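Local coordinates for hypothetical protein Atu0636 (Agrobacterium tumefaciens, PDB 2OZV) that is of uncharacterised function but is predicted to be a methyltransferase, probably transferring a methyl group to an oxygen atom of an as yet unidentified substrate, at residues L189-I194 / M205-I210; R216-A221 / A248-A253; T100-A105 / W152-S157. One frame throughout, in Å; residues are numbered along the deposited sequence.

Interaction 1: residues L189-I194 / M205-I210; sequences LEITLI and MLVTAI
The carboxylate of Glu190 is the flat group on one face of this antiparallel beta hairpin, beside Thr208. A water donates to Glu190 OE1 (2.8 Å) and is also hydrogen-bonded to Thr208 OG1. Thr192 and Leu206 share that face; Ile191, Leu193, Met205 and Val207 lie on the other. Along its edges the hairpin meets strand 164-170 on the 205-210 side and strand 218-224 on the 189-194 side. Antiparallel strand 204-211 lies between strands 164-170 and 186-195, giving the order 3-2-1-4-5-7-6 of class I methyltransferases, with strand 218-224 added at the edge.

Two reciprocal backbone pairs join the strands. Glu190 and Thr208 form one; in the other Thr192 N reaches Leu206 O at 2.8 Å, nearly straight at 171°. The polar residues of this face have partners further off: Glu190 OE1 makes a salt bridge to Arg220, Thr192 OG1 bonds Tyr247, and Thr208 OG1 bonds Arg249. With chi1 at 65°, Thr208 OG1 sits between its own N and carbonyl carbon and comes within 3.6 Å of Glu190 CB.

The opposite face calls for apolar side chains, as helix 175-182 packs on Leu189 and Met205. Branched Ile191 sends CG2 to the selenomethionine Met205, 3.6 Å from CG and 3.7 Å from SE. Met205 takes CG anti to its backbone N (chi1 -177°), which carries the chain toward Ile191, while Leu193 runs alongside it. At the Leu189 end of the contact, small Ala209 accepts a close neighbour, its CB 3.5 Å from Leu189 CD1.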
ATOM      1  N   LEU B 189      -4.289  -8.239   7.497  1.00 43.99           N
ATOM      2  CA  LEU B 189      -3.167  -7.275   7.435  1.00 44.86           C
ATOM      3  C   LEU B 189      -3.666  -5.879   7.690  1.00 44.94           C
ATOM      4  O   LEU B 189      -4.702  -5.455   7.127  1.00 45.86           O
ATOM      5  CB  LEU B 189      -2.458  -7.309   6.071  1.00 45.43           C
ATOM      6  CG  LEU B 189      -1.324  -8.355   5.955  1.00 44.56           C
ATOM      7  CD1 LEU B 189      -1.839  -9.783   6.093  1.00 43.19           C
ATOM      8  CD2 LEU B 189      -0.599  -8.192   4.584  1.00 43.94           C
ATOM      9  N   GLU B 190      -2.940  -5.175   8.548  1.00 44.28           N
ATOM     10  CA  GLU B 190      -3.109  -3.737   8.702  1.00 44.75           C
ATOM     11  C   GLU B 190      -1.814  -3.088   8.284  1.00 44.43           C
ATOM     12  O   GLU B 190      -0.742  -3.397   8.856  1.00 45.29           O
ATOM     13  CB  GLU B 190      -3.372  -3.371  10.165  1.00 44.54           C
ATOM     14  CG  GLU B 190      -4.789  -3.638  10.620  1.00 45.52           C
ATOM     15  CD  GLU B 190      -5.090  -3.006  11.980  1.00 45.20           C
ATOM     16  OE1 GLU B 190      -4.259  -2.198  12.508  1.00 46.29           O
ATOM     17  OE2 GLU B 190      -6.181  -3.297  12.478  1.00 46.61           O
ATOM     18  N   ILE B 191      -1.892  -2.186   7.310  1.00 43.87           N
ATOM     19  CA  ILE B 191      -0.695  -1.528   6.775  1.00 44.50           C
ATOM     20  C   ILE B 191      -0.751  -0.061   7.152  1.00 43.79           C
ATOM     21  O   ILE B 191      -1.727   0.624   6.819  1.00 44.12           O
ATOM     22  CB  ILE B 191      -0.654  -1.671   5.223  1.00 44.53           C
ATOM     23  CG1 ILE B 191      -0.683  -3.170   4.813  1.00 46.77           C
ATOM     24  CG2 ILE B 191       0.549  -0.918   4.656  1.00 44.94           C
ATOM     25  CD1 ILE B 191      -0.721  -3.399   3.253  1.00 46.86           C
ATOM     26  N   THR B 192       0.285   0.422   7.834  1.00 43.12           N
ATOM     27  CA  THR B 192       0.330   1.811   8.229  1.00 43.61           C
ATOM     28  C   THR B 192       1.571   2.463   7.591  1.00 43.53           C
ATOM     29  O   THR B 192       2.713   2.132   7.943  1.00 43.75           O
ATOM     30  CB  THR B 192       0.391   1.942   9.771  1.00 43.86           C
ATOM     31  OG1 THR B 192      -0.712   1.253  10.362  1.00 44.03           O
ATOM     32  CG2 THR B 192       0.366   3.431  10.161  1.00 44.70           C
ATOM     33  N   LEU B 193       1.345   3.363   6.637  1.00 42.88           N
ATOM     34  CA  LEU B 193       2.474   4.089   6.050  1.00 42.56           C
ATOM     35  C   LEU B 193       2.983   5.156   7.006  1.00 43.22           C
ATOM     36  O   LEU B 193       2.196   5.768   7.757  1.00 42.91           O
ATOM     37  CB  LEU B 193       2.048   4.752   4.735  1.00 43.04           C
ATOM     38  CG  LEU B 193       1.926   3.810   3.497  1.00 44.95           C
ATOM     39  CD1 LEU B 193       3.277   3.110   3.145  1.00 43.25           C
ATOM     40  CD2 LEU B 193       0.828   2.799   3.544  1.00 49.15           C
ATOM     41  N   ILE B 194       4.289   5.409   6.920  0.50 42.69           N
ATOM     42  CA  ILE B 194       5.006   6.356   7.777  0.50 42.66           C
ATOM     43  C   ILE B 194       5.561   7.477   6.903  0.50 42.68           C
ATOM     44  O   ILE B 194       6.425   7.229   6.063  0.50 42.29           O
ATOM     45  CB  ILE B 194       6.181   5.637   8.503  0.50 42.90           C
ATOM     46  CG1 ILE B 194       5.714   4.340   9.170  0.50 43.23           C
ATOM     47  CG2 ILE B 194       6.851   6.551   9.511  0.50 42.87           C
ATOM     48  CD1 ILE B 194       4.648   4.543  10.221  0.50 43.34           C
HETATM   49  N   MSE B 205       6.947   1.617   6.476  1.00 44.97           N
HETATM   50  CA  MSE B 205       5.655   0.970   6.452  1.00 46.15           C
HETATM   51  C   MSE B 205       5.608  -0.051   7.573  1.00 45.83           C
HETATM   52  O   MSE B 205       6.520  -0.891   7.665  1.00 45.88           O
HETATM   53  CB  MSE B 205       5.428   0.283   5.101  1.00 46.38           C
HETATM   54  CG  MSE B 205       4.076  -0.332   5.021  1.00 48.50           C
HETATM   55 SE   MSE B 205       3.958  -1.129   3.200  1.00 56.44          SE
HETATM   56  CE  MSE B 205       5.220  -2.524   3.343  1.00 50.61           C
ATOM     57  N   LEU B 206       4.588   0.038   8.424  1.00 43.98           N
ATOM     58  CA  LEU B 206       4.335  -0.946   9.497  1.00 43.78           C
ATOM     59  C   LEU B 206       3.269  -1.908   8.980  1.00 45.42           C
ATOM     60  O   LEU B 206       2.279  -1.473   8.329  1.00 45.07           O
ATOM     61  CB  LEU B 206       3.773  -0.251  10.749  1.00 42.76           C
ATOM     62  CG  LEU B 206       4.685   0.811  11.375  1.00 45.70           C
ATOM     63  CD1 LEU B 206       4.005   1.519  12.558  1.00 46.65           C
ATOM     64  CD2 LEU B 206       6.009   0.168  11.804  1.00 49.63           C
ATOM     65  N   VAL B 207       3.437  -3.204   9.265  1.00 45.21           N
ATOM     66  CA  VAL B 207       2.427  -4.170   8.900  1.00 45.47           C
ATOM     67  C   VAL B 207       2.188  -5.075  10.101  1.00 46.42           C
ATOM     68  O   VAL B 207       3.172  -5.535  10.731  1.00 46.61           O
ATOM     69  CB  VAL B 207       2.847  -5.026   7.698  1.00 46.26           C
ATOM     70  CG1 VAL B 207       1.712  -6.028   7.364  1.00 47.61           C
ATOM     71  CG2 VAL B 207       3.182  -4.141   6.479  1.00 46.82           C
ATOM     72  N   THR B 208       0.919  -5.288  10.451  1.00 45.35           N
ATOM     73  CA  THR B 208       0.582  -6.317  11.467  1.00 45.34           C
ATOM     74  C   THR B 208      -0.422  -7.293  10.852  1.00 45.43           C
ATOM     75  O   THR B 208      -1.162  -6.928   9.931  1.00 44.92           O
ATOM     76  CB  THR B 208      -0.009  -5.754  12.786  1.00 45.09           C
ATOM     77  OG1 THR B 208      -1.281  -5.143  12.544  1.00 45.42           O
ATOM     78  CG2 THR B 208       0.975  -4.782  13.490  1.00 45.78           C
ATOM     79  N   ALA B 209      -0.413  -8.544  11.306  1.00 44.24           N
ATOM     80  CA  ALA B 209      -1.289  -9.559  10.716  1.00 44.91           C
ATOM     81  C   ALA B 209      -1.499 -10.643  11.769  1.00 45.19           C
ATOM     82  O   ALA B 209      -0.721 -10.733  12.738  1.00 45.54           O
ATOM     83  CB  ALA B 209      -0.676 -10.110   9.412  1.00 45.14           C
ATOM     84  N   ILE B 210      -2.552 -11.417  11.581  1.00 45.10           N
ATOM     85  CA  ILE B 210      -2.986 -12.394  12.563  1.00 45.10           C
ATOM     86  C   ILE B 210      -2.899 -13.774  11.909  1.00 45.63           C
ATOM     87  O   ILE B 210      -3.469 -13.988  10.829  1.00 45.69           O
ATOM     88  CB  ILE B 210      -4.424 -12.076  13.028  1.00 46.01           C
ATOM     89  CG1 ILE B 210      -4.437 -10.730  13.782  1.00 45.37           C
ATOM     90  CG2 ILE B 210      -4.978 -13.194  13.927  1.00 44.42           C
ATOM     91  CD1 ILE B 210      -3.566 -10.705  15.040  1.00 47.24           C
TER
HETATM   92  O   HOH W   1      -1.540  -2.522  12.839  1.00 21.60           O

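Interaction 2: residues R216-A221 / A248-A253; sequences RLTFRA and ARNVRA
A polar surface contact links Arg220 to Ala248 and Asn250, tying the C-terminal tail to strand 218-224, which is the outermost strand on its side of the sheet within the chain. Segment 248-253 has no regular structure, so side chains and waters do the holding instead of a run of backbone pairs.

Arg220 carries most of it. Its NH1 donates to Ala248 O over 3.0 Å, with 169° at the hydrogen; the oxygen lies in the guanidinium plane and offers a lone pair. A water joins the same edge, accepting from Arg220 NH2 and donating to Ala248 O at 2.6 Å, which closes a small ring that includes the carbonyl oxygen. Asn250 comes from a different direction: OD1 stands over one face of the guanidinium, 3.3 Å from Arg220 CZ, with the two planes 36° apart. The approach to Arg220 NE is too poorly angled for a hydrogen bond, so this oxygen rests on the cation's face. Bends at chi2 and chi3 fold the arginine so that its CD passes 3.4 Å from Asn250 ND2 before the planar end reaches the tail. A second water accepts from Asn250 ND2 (2.9 Å) and donates weakly to Thr218 OG1.

Both residues also look elsewhere. Arg220 NH1 forms a salt bridge with Glu190, and Asn250 ND2 hydrogen-bonds Asp201 of the second subunit. A long side chain ending in a flat guanidinium suits this place because its edge and its face can serve different oxygens at once. Its positive charge is probably stabilised by Glu190 and by the carbonyl dipole of Ala248, while the amide of Asn250 carries the contact on to the subunit interface.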
ATOM      1  N   ARG B 216      -9.568  -9.562   4.792  0.50 47.38           N
ATOM      2  CA  ARG B 216      -8.855  -8.821   3.754  0.50 46.66           C
ATOM      3  C   ARG B 216      -8.069  -7.660   4.357  0.50 46.32           C
ATOM      4  O   ARG B 216      -8.389  -7.174   5.447  0.50 46.03           O
ATOM      5  CB  ARG B 216      -9.829  -8.296   2.698  0.50 47.41           C
ATOM      6  CG  ARG B 216     -10.559  -9.391   1.958  0.50 48.56           C
ATOM      7  CD  ARG B 216     -10.111  -9.459   0.511  0.50 52.36           C
ATOM      8  NE  ARG B 216     -11.081 -10.163  -0.324  0.50 53.93           N
ATOM      9  CZ  ARG B 216     -10.962 -11.434  -0.699  0.50 55.68           C
ATOM     10  NH1 ARG B 216      -9.913 -12.150  -0.308  0.50 56.65           N
ATOM     11  NH2 ARG B 216     -11.895 -11.995  -1.461  0.50 55.52           N
ATOM     12  N   LEU B 217      -7.048  -7.210   3.637  1.00 45.67           N
ATOM     13  CA  LEU B 217      -6.172  -6.196   4.156  1.00 45.68           C
ATOM     14  C   LEU B 217      -6.861  -4.829   4.370  1.00 45.58           C
ATOM     15  O   LEU B 217      -7.919  -4.515   3.764  1.00 45.17           O
ATOM     16  CB  LEU B 217      -4.920  -6.067   3.294  1.00 47.31           C
ATOM     17  CG  LEU B 217      -5.034  -5.364   1.951  1.00 47.95           C
ATOM     18  CD1 LEU B 217      -5.004  -3.814   2.064  1.00 48.73           C
ATOM     19  CD2 LEU B 217      -3.822  -5.836   1.127  1.00 51.36           C
ATOM     20  N   THR B 218      -6.243  -4.031   5.223  1.00 45.40           N
ATOM     21  CA  THR B 218      -6.712  -2.695   5.575  1.00 46.72           C
ATOM     22  C   THR B 218      -5.496  -1.770   5.528  1.00 45.60           C
ATOM     23  O   THR B 218      -4.422  -2.157   6.048  1.00 46.38           O
ATOM     24  CB  THR B 218      -7.230  -2.759   7.052  1.00 47.76           C
ATOM     25  OG1 THR B 218      -8.432  -3.529   7.080  1.00 51.89           O
ATOM     26  CG2 THR B 218      -7.522  -1.390   7.569  1.00 51.55           C
ATOM     27  N   PHE B 219      -5.630  -0.567   4.932  1.00 42.96           N
ATOM     28  CA  PHE B 219      -4.636   0.478   5.161  1.00 43.33           C
ATOM     29  C   PHE B 219      -5.126   1.397   6.254  1.00 43.01           C
ATOM     30  O   PHE B 219      -6.161   2.088   6.110  1.00 42.93           O
ATOM     31  CB  PHE B 219      -4.352   1.313   3.882  1.00 42.98           C
ATOM     32  CG  PHE B 219      -3.474   0.615   2.860  1.00 42.60           C
ATOM     33  CD1 PHE B 219      -4.025  -0.287   1.940  1.00 44.39           C
ATOM     34  CD2 PHE B 219      -2.089   0.866   2.831  1.00 46.02           C
ATOM     35  CE1 PHE B 219      -3.211  -0.937   0.992  1.00 42.98           C
ATOM     36  CE2 PHE B 219      -1.275   0.239   1.863  1.00 45.62           C
ATOM     37  CZ  PHE B 219      -1.855  -0.672   0.958  1.00 44.07           C
ATOM     38  N   ARG B 220      -4.369   1.452   7.344  1.00 44.12           N
ATOM     39  CA  ARG B 220      -4.706   2.361   8.459  1.00 42.94           C
ATOM     40  C   ARG B 220      -4.391   3.803   8.089  1.00 43.11           C
ATOM     41  O   ARG B 220      -3.598   4.057   7.160  1.00 42.32           O
ATOM     42  CB  ARG B 220      -3.890   1.969   9.716  1.00 43.57           C
ATOM     43  CG  ARG B 220      -4.219   0.578  10.265  1.00 43.66           C
ATOM     44  CD  ARG B 220      -5.580   0.529  10.959  1.00 43.12           C
ATOM     45  NE  ARG B 220      -5.708   1.578  11.982  1.00 43.70           N
ATOM     46  CZ  ARG B 220      -5.305   1.459  13.253  1.00 46.20           C
ATOM     47  NH1 ARG B 220      -4.770   0.315  13.694  1.00 45.62           N
ATOM     48  NH2 ARG B 220      -5.457   2.481  14.107  1.00 45.26           N
ATOM     49  N   ALA B 221      -4.979   4.763   8.804  1.00 42.92           N
ATOM     50  CA  ALA B 221      -4.544   6.168   8.651  1.00 43.18           C
ATOM     51  C   ALA B 221      -3.028   6.198   8.895  1.00 43.56           C
ATOM     52  O   ALA B 221      -2.520   5.465   9.749  1.00 43.67           O
ATOM     53  CB  ALA B 221      -5.269   7.099   9.650  1.00 43.08           C
ATOM     54  N   ALA B 248      -2.042   0.110  18.619  1.00 46.41           N
ATOM     55  CA  ALA B 248      -2.867  -1.092  18.612  1.00 46.98           C
ATOM     56  C   ALA B 248      -3.585  -1.287  17.260  1.00 47.27           C
ATOM     57  O   ALA B 248      -3.837  -0.313  16.521  1.00 47.46           O
ATOM     58  CB  ALA B 248      -3.887  -1.016  19.750  1.00 48.47           C
ATOM     59  N   ARG B 249      -3.904  -2.538  16.947  1.00 47.10           N
ATOM     60  CA  ARG B 249      -4.747  -2.870  15.784  1.00 46.96           C
ATOM     61  C   ARG B 249      -6.178  -2.347  15.999  1.00 47.47           C
ATOM     62  O   ARG B 249      -6.593  -2.074  17.140  1.00 46.50           O
ATOM     63  CB  ARG B 249      -4.735  -4.385  15.527  1.00 47.43           C
ATOM     64  CG  ARG B 249      -3.410  -4.920  15.002  1.00 47.21           C
ATOM     65  CD  ARG B 249      -3.390  -6.448  14.897  1.00 47.71           C
ATOM     66  NE  ARG B 249      -4.539  -7.007  14.161  1.00 46.21           N
ATOM     67  CZ  ARG B 249      -4.576  -7.154  12.836  1.00 46.94           C
ATOM     68  NH1 ARG B 249      -3.544  -6.742  12.075  1.00 44.23           N
ATOM     69  NH2 ARG B 249      -5.669  -7.690  12.274  1.00 45.93           N
ATOM     70  N   ASN B 250      -6.932  -2.202  14.903  1.00 47.71           N
ATOM     71  CA  ASN B 250      -8.369  -1.905  15.005  1.00 50.54           C
ATOM     72  C   ASN B 250      -9.097  -2.942  15.855  1.00 53.45           C
ATOM     73  O   ASN B 250      -8.785  -4.128  15.794  1.00 53.33           O
ATOM     74  CB  ASN B 250      -9.006  -1.857  13.609  1.00 49.02           C
ATOM     75  CG  ASN B 250      -8.723  -0.546  12.883  1.00 50.48           C
ATOM     76  OD1 ASN B 250      -8.446   0.468  13.524  1.00 49.11           O
ATOM     77  ND2 ASN B 250      -8.781  -0.565  11.538  1.00 48.65           N
ATOM     78  N   VAL B 251     -10.050  -2.482  16.651  1.00 57.34           N
ATOM     79  CA  VAL B 251     -10.857  -3.392  17.463  1.00 62.07           C
ATOM     80  C   VAL B 251     -11.806  -4.181  16.552  1.00 64.87           C
ATOM     81  O   VAL B 251     -12.309  -3.639  15.562  1.00 64.99           O
ATOM     82  CB  VAL B 251     -11.609  -2.639  18.576  1.00 62.22           C
ATOM     83  CG1 VAL B 251     -10.604  -2.026  19.545  1.00 63.26           C
ATOM     84  CG2 VAL B 251     -12.538  -1.561  17.996  1.00 63.15           C
ATOM     85  N   ARG B 252     -12.031  -5.459  16.873  1.00 68.63           N
ATOM     86  CA  ARG B 252     -12.831  -6.349  16.001  1.00 72.07           C
ATOM     87  C   ARG B 252     -14.197  -5.783  15.623  1.00 72.95           C
ATOM     88  O   ARG B 252     -14.721  -6.098  14.548  1.00 73.64           O
ATOM     89  CB  ARG B 252     -12.978  -7.757  16.594  1.00 72.46           C
ATOM     90  CG  ARG B 252     -11.919  -8.756  16.075  1.00 74.28           C
ATOM     91  CD  ARG B 252     -12.189 -10.181  16.577  1.00 74.65           C
ATOM     92  NE  ARG B 252     -11.798 -10.372  17.979  1.00 79.99           N
ATOM     93  CZ  ARG B 252     -12.615 -10.232  19.028  1.00 81.83           C
ATOM     94  NH1 ARG B 252     -12.151 -10.430  20.260  1.00 82.84           N
ATOM     95  NH2 ARG B 252     -13.891  -9.893  18.855  1.00 82.36           N
ATOM     96  N   ALA B 253     -14.753  -4.951  16.506  1.00 73.86           N
ATOM     97  CA  ALA B 253     -15.927  -4.129  16.208  1.00 74.82           C
ATOM     98  C   ALA B 253     -15.920  -3.577  14.778  1.00 75.17           C
ATOM     99  O   ALA B 253     -16.846  -3.828  13.998  1.00 75.92           O
ATOM    100  CB  ALA B 253     -16.032  -2.983  17.217  1.00 75.08           C
TER
HETATM  101  O   HOH W   2      -9.471  -3.066  10.324  1.00 48.70           O
HETATM  102  O   HOH W   3      -4.735   2.105  16.921  1.00 32.01           O

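Interaction 3: residues T100-A105 / W152-S157; sequences TLRAKA and WIRTAS
Arg154 and Arg102 lay their guanidinium groups flat on each other where helix 148-159 meets segment 100-105, which follows strand 92-96 and leads into helix 103-108; helix 148-159 packs on strands 116-121 and 164-170 of the methyltransferase sheet. This stack is the close part of the contact, with centres 3.7 Å apart and planes at 11°. The chain of Arg102 runs extended from CG to NE and crosses that of Arg154 at about a right angle. A bend at chi3 (63°) of Arg154 turns its flat end to meet this partner, while its edge points to a water and the Thr100 carbonyl, whose O lies 2.9 Å from Arg154 NH2. The solvent side belongs to the rest of Arg102, an exposed residue.

Deeper in, the CG2 methyl of Thr100 lies against Trp152, obliquely to the ring and 4.0 Å from NE1. The hydroxyl of Thr100 goes instead to Asp98, which explains why a threonine serves here: one branch packs and the other bonds.

A water lies between Leu101, Thr155 and Arg154, held by three atoms. It donates to Leu101 O (2.6 Å) and to Thr155 OG1, and accepts from Arg154 NE. Thr155 OG1 is further hydrogen-bonded to Val99 O, so its hydroxyl joins the water to the backbone of the approaching loop.

In the stack two like charges lie close together, their NH1 atoms being both donors. The cost is probably reduced by the salt bridge from Arg154 NH1 to Asp151 and by solvent around Arg102. The stack exploits the flatness of the guanidinium faces, while carbonyl and water gather at the edge of Arg154.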
ATOM      1  N   THR B 100      15.793 -18.824   8.634  1.00 53.77           N
ATOM      2  CA  THR B 100      15.309 -19.350   7.360  1.00 54.68           C
ATOM      3  C   THR B 100      15.261 -20.884   7.363  1.00 55.26           C
ATOM      4  O   THR B 100      14.785 -21.493   6.398  1.00 55.78           O
ATOM      5  CB  THR B 100      16.150 -18.862   6.144  1.00 54.19           C
ATOM      6  OG1 THR B 100      17.445 -19.486   6.153  1.00 54.50           O
ATOM      7  CG2 THR B 100      16.295 -17.348   6.146  1.00 55.33           C
ATOM      8  N   LEU B 101      15.746 -21.501   8.438  1.00 56.09           N
ATOM      9  CA  LEU B 101      15.696 -22.967   8.586  1.00 57.17           C
ATOM     10  C   LEU B 101      14.252 -23.455   8.527  1.00 58.10           C
ATOM     11  O   LEU B 101      13.315 -22.702   8.838  1.00 58.17           O
ATOM     12  CB  LEU B 101      16.358 -23.434   9.884  1.00 56.91           C
ATOM     13  CG  LEU B 101      17.893 -23.407   9.921  1.00 57.19           C
ATOM     14  CD1 LEU B 101      18.370 -23.798  11.292  1.00 56.73           C
ATOM     15  CD2 LEU B 101      18.517 -24.301   8.841  1.00 56.52           C
ATOM     16  N   ARG B 102      14.085 -24.700   8.091  1.00 58.82           N
ATOM     17  CA  ARG B 102      12.761 -25.294   7.939  1.00 59.43           C
ATOM     18  C   ARG B 102      12.607 -26.518   8.812  1.00 59.19           C
ATOM     19  O   ARG B 102      13.594 -27.070   9.302  1.00 59.84           O
ATOM     20  CB  ARG B 102      12.515 -25.703   6.494  1.00 59.38           C
ATOM     21  CG  ARG B 102      12.696 -24.606   5.503  1.00 60.88           C
ATOM     22  CD  ARG B 102      12.035 -25.000   4.212  1.00 64.07           C
ATOM     23  NE  ARG B 102      12.466 -24.146   3.117  1.00 66.04           N
ATOM     24  CZ  ARG B 102      11.692 -23.811   2.093  1.00 68.06           C
ATOM     25  NH1 ARG B 102      12.168 -23.028   1.130  1.00 68.54           N
ATOM     26  NH2 ARG B 102      10.437 -24.255   2.037  1.00 69.28           N
ATOM     27  N   ALA B 103      11.353 -26.928   9.001  1.00 59.30           N
ATOM     28  CA  ALA B 103      11.014 -28.211   9.608  1.00 58.82           C
ATOM     29  C   ALA B 103      11.811 -28.524  10.875  1.00 58.64           C
ATOM     30  O   ALA B 103      11.908 -27.692  11.779  1.00 58.62           O
ATOM     31  CB  ALA B 103      11.156 -29.332   8.573  1.00 59.04           C
ATOM     32  N   LYS B 104      12.398 -29.718  10.927  1.00 57.98           N
ATOM     33  CA  LYS B 104      13.072 -30.191  12.130  1.00 57.57           C
ATOM     34  C   LYS B 104      14.389 -29.459  12.433  1.00 56.58           C
ATOM     35  O   LYS B 104      14.759 -29.288  13.600  1.00 56.26           O
ATOM     36  CB  LYS B 104      13.297 -31.707  12.040  1.00 58.02           C
ATOM     37  CG  LYS B 104      14.009 -32.324  13.235  1.00 60.34           C
ATOM     38  CD  LYS B 104      13.243 -32.104  14.539  1.00 64.23           C
ATOM     39  CE  LYS B 104      14.185 -32.129  15.729  1.00 65.71           C
ATOM     40  NZ  LYS B 104      14.955 -33.415  15.806  1.00 66.97           N
ATOM     41  N   ALA B 105      15.094 -29.062  11.374  1.00 55.73           N
ATOM     42  CA  ALA B 105      16.291 -28.228  11.483  1.00 55.04           C
ATOM     43  C   ALA B 105      15.946 -26.945  12.248  1.00 54.24           C
ATOM     44  O   ALA B 105      16.691 -26.521  13.138  1.00 54.05           O
ATOM     45  CB  ALA B 105      16.827 -27.883  10.093  1.00 55.15           C
ATOM     46  N   TRP B 152      11.375 -15.559   6.129  1.00 45.53           N
ATOM     47  CA  TRP B 152      11.149 -15.078   7.488  1.00 46.34           C
ATOM     48  C   TRP B 152       9.687 -15.196   7.923  1.00 46.25           C
ATOM     49  O   TRP B 152       9.421 -15.587   9.054  1.00 46.29           O
ATOM     50  CB  TRP B 152      11.610 -13.635   7.624  1.00 46.71           C
ATOM     51  CG  TRP B 152      13.075 -13.439   7.658  1.00 47.98           C
ATOM     52  CD1 TRP B 152      14.023 -14.094   6.935  1.00 49.67           C
ATOM     53  CD2 TRP B 152      13.762 -12.471   8.448  1.00 47.84           C
ATOM     54  NE1 TRP B 152      15.281 -13.598   7.239  1.00 49.92           N
ATOM     55  CE2 TRP B 152      15.136 -12.597   8.168  1.00 48.91           C
ATOM     56  CE3 TRP B 152      13.341 -11.526   9.388  1.00 47.97           C
ATOM     57  CZ2 TRP B 152      16.100 -11.795   8.783  1.00 48.40           C
ATOM     58  CZ3 TRP B 152      14.294 -10.721   9.990  1.00 48.69           C
ATOM     59  CH2 TRP B 152      15.658 -10.858   9.680  1.00 48.20           C
ATOM     60  N   ILE B 153       8.751 -14.873   7.022  1.00 46.28           N
ATOM     61  CA  ILE B 153       7.327 -15.000   7.349  1.00 46.37           C
ATOM     62  C   ILE B 153       6.877 -16.476   7.408  1.00 45.52           C
ATOM     63  O   ILE B 153       6.041 -16.826   8.245  1.00 46.73           O
ATOM     64  CB  ILE B 153       6.446 -14.099   6.429  1.00 46.59           C
ATOM     65  CG1 ILE B 153       6.737 -12.628   6.797  1.00 45.76           C
ATOM     66  CG2 ILE B 153       4.948 -14.363   6.654  1.00 45.74           C
ATOM     67  CD1 ILE B 153       6.253 -11.563   5.787  1.00 47.37           C
ATOM     68  N   ARG B 154       7.453 -17.349   6.581  1.00 45.69           N
ATOM     69  CA  ARG B 154       7.243 -18.785   6.753  1.00 45.78           C
ATOM     70  C   ARG B 154       7.645 -19.221   8.174  1.00 45.24           C
ATOM     71  O   ARG B 154       6.883 -19.894   8.853  1.00 44.74           O
ATOM     72  CB  ARG B 154       8.040 -19.589   5.719  1.00 46.21           C
ATOM     73  CG  ARG B 154       7.770 -21.089   5.724  1.00 47.99           C
ATOM     74  CD  ARG B 154       8.703 -21.805   4.733  1.00 48.03           C
ATOM     75  NE  ARG B 154      10.085 -21.628   5.166  1.00 53.18           N
ATOM     76  CZ  ARG B 154      11.059 -21.075   4.444  1.00 55.72           C
ATOM     77  NH1 ARG B 154      10.830 -20.671   3.199  1.00 54.90           N
ATOM     78  NH2 ARG B 154      12.280 -20.942   4.974  1.00 56.20           N
ATOM     79  N   THR B 155       8.836 -18.818   8.617  1.00 44.34           N
ATOM     80  CA  THR B 155       9.280 -19.129   9.991  1.00 44.49           C
ATOM     81  C   THR B 155       8.348 -18.491  11.032  1.00 44.85           C
ATOM     82  O   THR B 155       7.959 -19.150  11.996  1.00 44.66           O
ATOM     83  CB  THR B 155      10.745 -18.723  10.186  1.00 44.57           C
ATOM     84  OG1 THR B 155      11.561 -19.557   9.346  1.00 45.05           O
ATOM     85  CG2 THR B 155      11.176 -18.855  11.692  1.00 44.51           C
ATOM     86  N   ALA B 156       7.978 -17.222  10.835  1.00 44.88           N
ATOM     87  CA  ALA B 156       7.108 -16.522  11.802  1.00 45.12           C
ATOM     88  C   ALA B 156       5.819 -17.310  12.007  1.00 45.38           C
ATOM     89  O   ALA B 156       5.365 -17.475  13.143  1.00 45.38           O
ATOM     90  CB  ALA B 156       6.789 -15.053  11.355  1.00 45.40           C
ATOM     91  N   SER B 157       5.232 -17.781  10.914  1.00 44.94           N
ATOM     92  CA  SER B 157       4.026 -18.591  10.990  1.00 45.71           C
ATOM     93  C   SER B 157       4.285 -19.893  11.753  1.00 45.94           C
ATOM     94  O   SER B 157       3.500 -20.254  12.626  1.00 47.42           O
ATOM     95  CB  SER B 157       3.474 -18.871   9.586  1.00 46.23           C
ATOM     96  OG  SER B 157       2.305 -19.676   9.665  1.00 48.14           O
TER
HETATM   97  O   HOH W   4      11.169 -21.681   7.796  1.00 40.32           O

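Overall arrangement
Interaction 1 is the buried member, a hairpin within the sheet held by backbone pairs and apolar packing. Interaction 2 lies at the surface and interaction 3 is partly buried; both depend on arginine, carbonyls and water. Interactions 1 and 2 touch, their centres about 9 Å apart: Glu190 OE2 meets Asn250 N, and strands 186-195 and 218-224 are sheet neighbours. Asn250 also bonds Asp201 of the second subunit. Interaction 3 stands about 21 Å from interaction 1 and 27 Å from interaction 2, between centres, joining a helix to a loop. Arg220 has an amide oxygen over its face, Arg154 a second guanidinium.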